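Local coordinates for CBS domain-containing protein CBSX1, chloroplastic (Arabidopsis thaliana, PDB 4GQW) that probably regulates chloroplast thioredoxins through its pair of CBS domains, which in related proteins sense adenosine-type ligands, at residues K109-T114 against G130-G135; P95-E100 against R118-D123; T39-I44 against G52-Y57. All coordinates share one frame; numbering follows the deposited sequence.

Contact 1: residues K109-T114 against G130-G135; sequences KILLET and GIITRG
Arg134 reaches from the first turn of helix 134-142 to the backbone carbonyl of Leu111, in the last turn of helix 104-113. Both helices belong to the second CBS domain, where a beta-alpha-beta unit is followed by a further strand and a closing helix. The Arg134 chain starts with CG anti to the backbone N (chi1 -174°) and stays extended through chi2. It then bends at chi3 (-66°), which turns the guanidinium toward the C-terminal end of helix 104-113. NE gives a weak hydrogen bond to Leu111 O at 2.8 Å, with an N-H...O angle of 128°. NH2 of Arg134 stands 3.1 Å from Leu111 O and 3.4 Å from Thr114 O. The guanidinium meets both carbonyls obliquely. NH2 also has a weak hydrogen bond to Tyr116 O, so the cation sits among carbonyls at the C-terminal end of helix 104-113, an end that would favour positive charge. NH1 is directed to Asp56 of the second subunit, a long and weak ion pair. An alanine in place of Arg134 would probably leave Leu111 O without this donor and Asp56 of the second subunit without one of its positive neighbours.

The apolar half of the contact belongs to Leu111. Its CD1 points to the bend between strand 128-133 and helix 134-142. There Leu111 CD1 rests 3.7 Å from Thr133 O. Leu119 of strand 118-122 touches both Leu111 and Ile132. Between these two side chains, Ile132 CG1 meets Leu111 CD1 at 4.0 Å.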
loop_
_atom_site.group_PDB
_atom_site.type_symbol
_atom_site.label_atom_id
_atom_site.label_comp_id
_atom_site.label_asym_id
_atom_site.label_seq_id
_atom_site.Cartn_x
_atom_site.Cartn_y
_atom_site.Cartn_z
ATOM N N LYS A 109 11.568 14.905 0.309
ATOM C CA LYS A 109 10.796 16.015 0.858
ATOM C C LYS A 109 9.332 15.882 0.476
ATOM O O LYS A 109 8.450 16.045 1.317
ATOM C CB LYS A 109 11.335 17.359 0.371
ATOM C CG LYS A 109 12.616 17.795 1.048
ATOM C CD LYS A 109 13.220 18.990 0.340
ATOM C CE LYS A 109 14.620 19.287 0.842
ATOM N NZ LYS A 109 15.257 20.368 0.044
ATOM N N ILE A 110 9.071 15.562 -0.788
ATOM C CA ILE A 110 7.689 15.375 -1.221
ATOM C C ILE A 110 7.041 14.181 -0.526
ATOM O O ILE A 110 5.917 14.269 -0.036
ATOM C CB ILE A 110 7.586 15.171 -2.739
ATOM C CG1 ILE A 110 8.221 16.350 -3.473
ATOM C CG2 ILE A 110 6.134 15.038 -3.150
ATOM C CD1 ILE A 110 7.603 17.679 -3.109
ATOM N N LEU A 111 7.764 13.070 -0.472
ATOM C CA LEU A 111 7.217 11.821 0.040
ATOM C C LEU A 111 7.144 11.780 1.559
ATOM O O LEU A 111 6.707 10.785 2.131
ATOM C CB LEU A 111 8.052 10.646 -0.461
ATOM C CG LEU A 111 8.081 10.465 -1.979
ATOM C CD1 LEU A 111 9.219 9.545 -2.389
ATOM C CD2 LEU A 111 6.749 9.935 -2.468
ATOM N N LEU A 112 7.574 12.852 2.215
ATOM C CA LEU A 112 7.534 12.892 3.672
ATOM C C LEU A 112 6.719 14.066 4.198
ATOM O O LEU A 112 6.125 13.984 5.273
ATOM C CB LEU A 112 8.948 12.936 4.249
ATOM C CG LEU A 112 9.840 11.724 3.974
ATOM C CD1 LEU A 112 11.300 12.111 4.145
ATOM C CD2 LEU A 112 9.486 10.561 4.885
ATOM N N GLU A 113 6.695 15.159 3.446
ATOM C CA GLU A 113 5.941 16.336 3.860
ATOM C C GLU A 113 4.511 16.276 3.342
ATOM O O GLU A 113 3.651 17.041 3.780
ATOM C CB GLU A 113 6.624 17.612 3.371
ATOM C CG GLU A 113 8.023 17.800 3.918
ATOM C CD GLU A 113 8.740 18.971 3.287
ATOM O OE1 GLU A 113 8.070 19.804 2.643
ATOM O OE2 GLU A 113 9.978 19.056 3.427
ATOM N N THR A 114 4.257 15.366 2.409
ATOM C CA THR A 114 2.923 15.229 1.848
ATOM C C THR A 114 2.332 13.864 2.163
ATOM O O THR A 114 2.911 13.077 2.914
ATOM C CB THR A 114 2.918 15.439 0.324
ATOM O OG1 THR A 114 3.613 14.358 -0.313
ATOM C CG2 THR A 114 3.588 16.756 -0.039
ATOM N N GLY A 130 10.231 4.838 -14.397
ATOM C CA GLY A 130 10.255 4.238 -13.075
ATOM C C GLY A 130 9.234 4.784 -12.100
ATOM O O GLY A 130 8.357 5.559 -12.472
ATOM N N ILE A 131 9.347 4.359 -10.844
ATOM C CA ILE A 131 8.512 4.870 -9.759
ATOM C C ILE A 131 9.312 4.927 -8.461
ATOM O O ILE A 131 9.878 3.925 -8.028
ATOM C CB ILE A 131 7.285 3.972 -9.505
ATOM C CG1 ILE A 131 6.274 4.085 -10.649
ATOM C CG2 ILE A 131 6.611 4.356 -8.204
ATOM C CD1 ILE A 131 5.027 3.275 -10.421
ATOM N N ILE A 132 9.353 6.100 -7.840
ATOM C CA ILE A 132 10.007 6.254 -6.545
ATOM C C ILE A 132 8.976 6.284 -5.419
ATOM O O ILE A 132 8.047 7.093 -5.430
ATOM C CB ILE A 132 10.905 7.518 -6.496
ATOM C CG1 ILE A 132 11.475 7.721 -5.089
ATOM C CG2 ILE A 132 10.157 8.752 -6.970
ATOM C CD1 ILE A 132 12.728 6.926 -4.835
ATOM N N THR A 133 9.130 5.386 -4.452
ATOM C CA THR A 133 8.173 5.295 -3.356
ATOM C C THR A 133 8.781 5.721 -2.029
ATOM O O THR A 133 9.986 5.941 -1.926
ATOM C CB THR A 133 7.598 3.871 -3.209
ATOM O OG1 THR A 133 8.634 2.972 -2.794
ATOM C CG2 THR A 133 7.011 3.395 -4.523
ATOM N N ARG A 134 7.931 5.843 -1.019
ATOM C CA ARG A 134 8.374 6.189 0.321
ATOM C C ARG A 134 9.277 5.091 0.860
ATOM O O ARG A 134 10.282 5.358 1.527
ATOM C CB ARG A 134 7.164 6.366 1.229
ATOM C CG ARG A 134 7.503 6.864 2.607
ATOM C CD ARG A 134 6.245 7.211 3.361
ATOM N NE ARG A 134 5.550 8.344 2.757
ATOM C CZ ARG A 134 4.322 8.721 3.087
ATOM N NH1 ARG A 134 3.651 8.048 4.011
ATOM N NH2 ARG A 134 3.761 9.765 2.493
ATOM N N GLY A 135 8.910 3.851 0.552
ATOM C CA GLY A 135 9.695 2.700 0.945
ATOM C C GLY A 135 11.056 2.713 0.287
ATOM O O GLY A 135 12.037 2.271 0.877
#

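Contact 2: residues P95-E100 against R118-D123; sequences PLVVEE and RLPVVD
Val98 and Val121 pair as parallel strand neighbours, and two backbone hydrogen bonds flank Val121. Val98 N donates to Pro120 O at 2.9 Å, almost straight at 172°. Val122 N donates to Val98 O, also at 2.9 Å, with an angle of 160°. Val98 O takes a second, softer contact from Val121 CA at 3.2 Å, a CA-H...O approach.

The side chains pack on both faces of this pairing. On the face of Val98 and Val121, the two CG2 methyls meet at 3.6 Å. Val98 CG2 lies between its own backbone N and carbonyl carbon, while CG1 is turned to Leu119 CD1. On the other face, Val97 CG1, anti to the backbone N (chi1 -173°), fits against both CG1 and CG2 of Val122, each 3.6 Å away. These two valines cross at about a right angle. The Glu99 chain folds at chi2, and OE2 comes beside Val122 CG2. The Pro120 ring bears on Leu96 O through CD at 3.2 Å. Its CG touches CG of Pro95, one proline ring slanting across the other. Val121 CG1 reaches past the backbone of Glu99 to the CG of Glu100.

Strands 98-99 and 118-122 are the two strands of a beta-alpha-beta crossover in the second CBS domain. Helix 104-113 makes the connection, and its Ile110 lies on Leu119. Strand 98-99 is an outer strand of the sheet within this chain. Strand 128-133 runs antiparallel along the other side of 118-122, and Leu50 of strand 50-55, from the first CBS domain, touches Pro95, Val97 and Pro120.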
loop_
_atom_site.group_PDB
_atom_site.type_symbol
_atom_site.label_atom_id
_atom_site.label_comp_id
_atom_site.label_asym_id
_atom_site.label_seq_id
_atom_site.Cartn_x
_atom_site.Cartn_y
_atom_site.Cartn_z
ATOM N N PRO A 95 -0.339 13.168 -13.005
ATOM C CA PRO A 95 0.082 13.274 -11.608
ATOM C C PRO A 95 1.343 14.117 -11.473
ATOM O O PRO A 95 1.860 14.621 -12.468
ATOM C CB PRO A 95 0.405 11.828 -11.247
ATOM C CG PRO A 95 0.875 11.245 -12.521
ATOM C CD PRO A 95 0.006 11.858 -13.581
ATOM N N LEU A 96 1.827 14.254 -10.243
ATOM C CA LEU A 96 3.076 14.953 -9.970
ATOM C C LEU A 96 4.255 14.036 -10.244
ATOM O O LEU A 96 4.242 12.870 -9.863
ATOM C CB LEU A 96 3.096 15.420 -8.525
ATOM C CG LEU A 96 1.786 16.108 -8.153
ATOM C CD1 LEU A 96 1.769 16.427 -6.674
ATOM C CD2 LEU A 96 1.615 17.359 -8.980
ATOM N N VAL A 97 5.276 14.571 -10.906
ATOM C CA VAL A 97 6.311 13.737 -11.505
ATOM C C VAL A 97 7.725 14.168 -11.119
ATOM O O VAL A 97 7.985 15.352 -10.904
ATOM C CB VAL A 97 6.185 13.766 -13.050
ATOM C CG1 VAL A 97 7.139 12.787 -13.686
ATOM C CG2 VAL A 97 4.762 13.449 -13.478
ATOM N N VAL A 98 8.629 13.194 -11.026
ATOM C CA VAL A 98 10.056 13.470 -10.881
ATOM C C VAL A 98 10.861 12.839 -12.024
ATOM O O VAL A 98 10.328 12.047 -12.808
ATOM C CB VAL A 98 10.597 12.952 -9.538
ATOM C CG1 VAL A 98 9.727 13.447 -8.394
ATOM C CG2 VAL A 98 10.649 11.438 -9.539
ATOM N N GLU A 99 12.139 13.198 -12.116
ATOM C CA GLU A 99 13.034 12.637 -13.130
ATOM C C GLU A 99 14.050 11.683 -12.511
ATOM O O GLU A 99 14.102 11.527 -11.294
ATOM C CB GLU A 99 13.782 13.746 -13.874
ATOM C CG GLU A 99 13.150 14.166 -15.186
ATOM C CD GLU A 99 11.957 15.069 -14.989
ATOM O OE1 GLU A 99 11.849 15.679 -13.907
ATOM O OE2 GLU A 99 11.129 15.172 -15.918
ATOM N N GLU A 100 14.855 11.046 -13.354
ATOM C CA GLU A 100 15.910 10.155 -12.882
ATOM C C GLU A 100 17.041 10.947 -12.234
ATOM O O GLU A 100 17.572 10.556 -11.195
ATOM C CB GLU A 100 16.465 9.300 -14.026
ATOM C CG GLU A 100 15.543 8.186 -14.490
ATOM C CD GLU A 100 16.263 7.139 -15.320
ATOM O OE1 GLU A 100 16.041 7.093 -16.547
ATOM O OE2 GLU A 100 17.043 6.352 -14.743
ATOM N N ARG A 118 3.820 7.549 -3.560
ATOM C CA ARG A 118 4.401 7.162 -4.841
ATOM C C ARG A 118 4.523 8.333 -5.805
ATOM O O ARG A 118 3.564 9.070 -6.030
ATOM C CB ARG A 118 3.566 6.062 -5.497
ATOM C CG ARG A 118 3.247 4.889 -4.588
ATOM C CD ARG A 118 2.532 3.790 -5.352
ATOM N NE ARG A 118 1.200 3.523 -4.817
ATOM C CZ ARG A 118 0.125 3.313 -5.570
ATOM N NH1 ARG A 118 0.223 3.345 -6.891
ATOM N NH2 ARG A 118 -1.050 3.075 -5.004
ATOM N N LEU A 119 5.706 8.484 -6.386
ATOM C CA LEU A 119 5.936 9.488 -7.413
ATOM C C LEU A 119 6.479 8.844 -8.679
ATOM O O LEU A 119 7.493 8.158 -8.644
ATOM C CB LEU A 119 6.923 10.548 -6.923
ATOM C CG LEU A 119 6.451 11.517 -5.840
ATOM C CD1 LEU A 119 7.560 12.502 -5.525
ATOM C CD2 LEU A 119 5.205 12.244 -6.300
ATOM N N PRO A 120 5.795 9.057 -9.808
ATOM C CA PRO A 120 6.258 8.546 -11.101
ATOM C C PRO A 120 7.549 9.217 -11.569
ATOM O O PRO A 120 7.740 10.425 -11.387
ATOM C CB PRO A 120 5.098 8.879 -12.047
ATOM C CG PRO A 120 4.365 9.983 -11.373
ATOM C CD PRO A 120 4.480 9.707 -9.913
ATOM N N VAL A 121 8.427 8.420 -12.167
ATOM C CA VAL A 121 9.714 8.902 -12.646
ATOM C C VAL A 121 9.774 8.802 -14.158
ATOM O O VAL A 121 9.685 7.706 -14.722
ATOM C CB VAL A 121 10.877 8.082 -12.066
ATOM C CG1 VAL A 121 12.200 8.737 -12.419
ATOM C CG2 VAL A 121 10.736 7.959 -10.562
ATOM N N VAL A 122 9.930 9.948 -14.812
ATOM C CA VAL A 122 10.016 9.972 -16.263
ATOM C C VAL A 122 11.389 10.416 -16.745
ATOM O O VAL A 122 12.263 10.756 -15.947
ATOM C CB VAL A 122 8.946 10.886 -16.885
ATOM C CG1 VAL A 122 7.562 10.484 -16.403
ATOM C CG2 VAL A 122 9.235 12.339 -16.559
ATOM N N ASP A 123 11.577 10.401 -18.059
ATOM C CA ASP A 123 12.829 10.848 -18.650
ATOM C C ASP A 123 12.661 12.176 -19.374
ATOM O O ASP A 123 11.673 12.880 -19.178
ATOM C CB ASP A 123 13.422 9.779 -19.581
ATOM C CG ASP A 123 12.498 9.404 -20.732
ATOM O OD1 ASP A 123 11.568 10.170 -21.060
ATOM O OD2 ASP A 123 12.721 8.331 -21.331
#

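Contact 3: residues T39-I44 against G52-Y57; sequences TGFPVI and GLVSDY
Strands 40-44 and 52-55 run antiparallel at 151°, with Gly40-Ser55 and Pro42-Leu53 as non-hydrogen-bonded pairs, Phe41-Val54 and Val43-Gly52 as hydrogen-bonded pairs, and bonds of 2.9 Å both from Phe41 N to Val54 O and from Val54 N to Phe41 O.

On the face of Phe41, Val43 and Val54, the methyl Val54 CG1 joins the other two side chains. It lies between its own backbone N and carbonyl carbon (chi1 65°). Val54 CG1 meets the edge of the Phe41 ring, in plane, at CD2, 3.6 Å away. The other neighbour of Val54 CG1 is Val43 CG2, at 3.7 Å. The Phe41 and Val54 side chains lie side by side and point the same way.

This is the beta hairpin of the first CBS domain. Helix 26-35 covers its Phe41 face through Ala29, Leu32 and Leu33. On the opposite face, the end of the Leu53 side chain comes nearer the partner strand, its CD2 3.6 Å from Pro42 CA and 3.9 Å from Pro42 CB.

Val43 and Gly52 also exchange two backbone bonds, from Val43 N to Gly52 O and from Gly52 N to Val43 O. Among the paired residues the strands come closest at Gly40, whose CA is 3.9 Å from Ser55 CA. Gly40 CA also lies 3.1 Å from Val54 O.

At the far end, strand 50-55 turns into helix 56-59. Asp56 N donates to Thr39 O at 3.0 Å. The Asp56 carboxylate comes alongside Thr39, with OD2 near CB. OD2 forms a salt bridge to Arg117 NE of the second subunit.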
loop_
_atom_site.group_PDB
_atom_site.type_symbol
_atom_site.label_atom_id
_atom_site.label_comp_id
_atom_site.label_asym_id
_atom_site.label_seq_id
_atom_site.Cartn_x
_atom_site.Cartn_y
_atom_site.Cartn_z
ATOM N N THR A 39 -1.781 -1.603 -4.969
ATOM C CA THR A 39 -2.967 -0.788 -4.734
ATOM C C THR A 39 -3.268 0.134 -5.912
ATOM O O THR A 39 -4.293 0.815 -5.929
ATOM C CB THR A 39 -2.812 0.072 -3.473
ATOM O OG1 THR A 39 -1.851 1.108 -3.711
ATOM C CG2 THR A 39 -2.351 -0.785 -2.307
ATOM N N GLY A 40 -2.371 0.158 -6.892
ATOM C CA GLY A 40 -2.570 0.972 -8.076
ATOM C C GLY A 40 -1.414 0.915 -9.051
ATOM O O GLY A 40 -0.367 0.343 -8.754
ATOM N N PHE A 41 -1.610 1.506 -10.224
ATOM C CA PHE A 41 -0.554 1.603 -11.223
ATOM C C PHE A 41 -0.515 2.975 -11.862
ATOM O O PHE A 41 -1.481 3.738 -11.788
ATOM C CB PHE A 41 -0.737 0.587 -12.355
ATOM C CG PHE A 41 -1.792 -0.437 -12.104
ATOM C CD1 PHE A 41 -1.442 -1.706 -11.688
ATOM C CD2 PHE A 41 -3.128 -0.150 -12.329
ATOM C CE1 PHE A 41 -2.400 -2.663 -11.477
ATOM C CE2 PHE A 41 -4.092 -1.102 -12.114
ATOM C CZ PHE A 41 -3.727 -2.361 -11.691
ATOM N N PRO A 42 0.615 3.293 -12.505
ATOM C CA PRO A 42 0.663 4.415 -13.438
ATOM C C PRO A 42 0.044 4.004 -14.761
ATOM O O PRO A 42 0.101 2.834 -15.135
ATOM C CB PRO A 42 2.163 4.653 -13.612
ATOM C CG PRO A 42 2.769 3.327 -13.369
ATOM C CD PRO A 42 1.948 2.711 -12.280
ATOM N N VAL A 43 -0.552 4.963 -15.453
ATOM C CA VAL A 43 -1.180 4.700 -16.733
ATOM C C VAL A 43 -0.385 5.357 -17.849
ATOM O O VAL A 43 -0.151 6.570 -17.830
ATOM C CB VAL A 43 -2.624 5.212 -16.768
ATOM C CG1 VAL A 43 -3.345 4.663 -17.986
ATOM C CG2 VAL A 43 -3.346 4.807 -15.502
ATOM N N ILE A 44 0.033 4.540 -18.810
ATOM C CA ILE A 44 0.810 5.000 -19.948
ATOM C C ILE A 44 0.046 4.796 -21.243
ATOM O O ILE A 44 -0.913 4.026 -21.300
ATOM C CB ILE A 44 2.112 4.207 -20.090
ATOM C CG1 ILE A 44 1.791 2.729 -20.326
ATOM C CG2 ILE A 44 2.978 4.389 -18.861
ATOM C CD1 ILE A 44 2.992 1.872 -20.611
ATOM N N GLY A 52 -1.453 8.978 -16.775
ATOM C CA GLY A 52 -2.220 9.127 -15.552
ATOM C C GLY A 52 -1.801 8.233 -14.404
ATOM O O GLY A 52 -0.736 7.623 -14.428
ATOM N N LEU A 53 -2.647 8.186 -13.381
ATOM C CA LEU A 53 -2.486 7.260 -12.270
ATOM C C LEU A 53 -3.845 6.665 -11.964
ATOM O O LEU A 53 -4.863 7.344 -12.077
ATOM C CB LEU A 53 -1.980 7.977 -11.019
ATOM C CG LEU A 53 -0.514 8.386 -10.875
ATOM C CD1 LEU A 53 -0.235 8.722 -9.417
ATOM C CD2 LEU A 53 0.425 7.308 -11.360
ATOM N N VAL A 54 -3.868 5.397 -11.577
ATOM C CA VAL A 54 -5.125 4.776 -11.193
ATOM C C VAL A 54 -4.952 3.860 -9.990
ATOM O O VAL A 54 -3.977 3.120 -9.897
ATOM C CB VAL A 54 -5.790 4.032 -12.378
ATOM C CG1 VAL A 54 -4.940 2.865 -12.841
ATOM C CG2 VAL A 54 -7.183 3.568 -12.000
ATOM N N SER A 55 -5.892 3.939 -9.055
ATOM C CA SER A 55 -5.826 3.133 -7.846
ATOM C C SER A 55 -7.081 2.291 -7.670
ATOM O O SER A 55 -8.023 2.385 -8.457
ATOM C CB SER A 55 -5.628 4.027 -6.623
ATOM O OG SER A 55 -4.405 4.735 -6.714
ATOM N N ASP A 56 -7.084 1.471 -6.626
ATOM C CA ASP A 56 -8.205 0.585 -6.338
ATOM C C ASP A 56 -9.510 1.331 -6.065
ATOM O O ASP A 56 -10.575 0.902 -6.505
ATOM C CB ASP A 56 -7.865 -0.347 -5.172
ATOM C CG ASP A 56 -7.299 0.392 -3.975
ATOM O OD1 ASP A 56 -7.589 1.596 -3.816
ATOM O OD2 ASP A 56 -6.565 -0.235 -3.186
ATOM N N TYR A 57 -9.431 2.447 -5.348
ATOM C CA TYR A 57 -10.635 3.216 -5.046
ATOM C C TYR A 57 -11.212 3.874 -6.297
ATOM O O TYR A 57 -12.416 4.099 -6.390
ATOM C CB TYR A 57 -10.386 4.249 -3.941
ATOM C CG TYR A 57 -9.228 5.184 -4.195
ATOM C CD1 TYR A 57 -9.392 6.339 -4.946
ATOM C CD2 TYR A 57 -7.974 4.920 -3.667
ATOM C CE1 TYR A 57 -8.334 7.199 -5.174
ATOM C CE2 TYR A 57 -6.911 5.774 -3.889
ATOM C CZ TYR A 57 -7.096 6.911 -4.644
ATOM O OH TYR A 57 -6.038 7.761 -4.864
#

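Contact 3 comes first along the chain and lies in the first CBS domain. Contacts 1 and 2 follow in the second, and their segments alternate. The centres of contacts 1 and 2 are about 10 Å apart. They share one sheet, where strands 118-122 and 128-133 are neighbours, and helix 104-113 links the strands of contact 2. Contact 3 lies on the other sheet, its centre about 14 Å from that of contact 2 and about 16 Å from that of contact 1. The two domains meet directly: Pro95 packs on Leu53, and Ile131 on Pro42. Contacts 1 and 3 also touch the second subunit, so both CBS domains take part in the dimer interface.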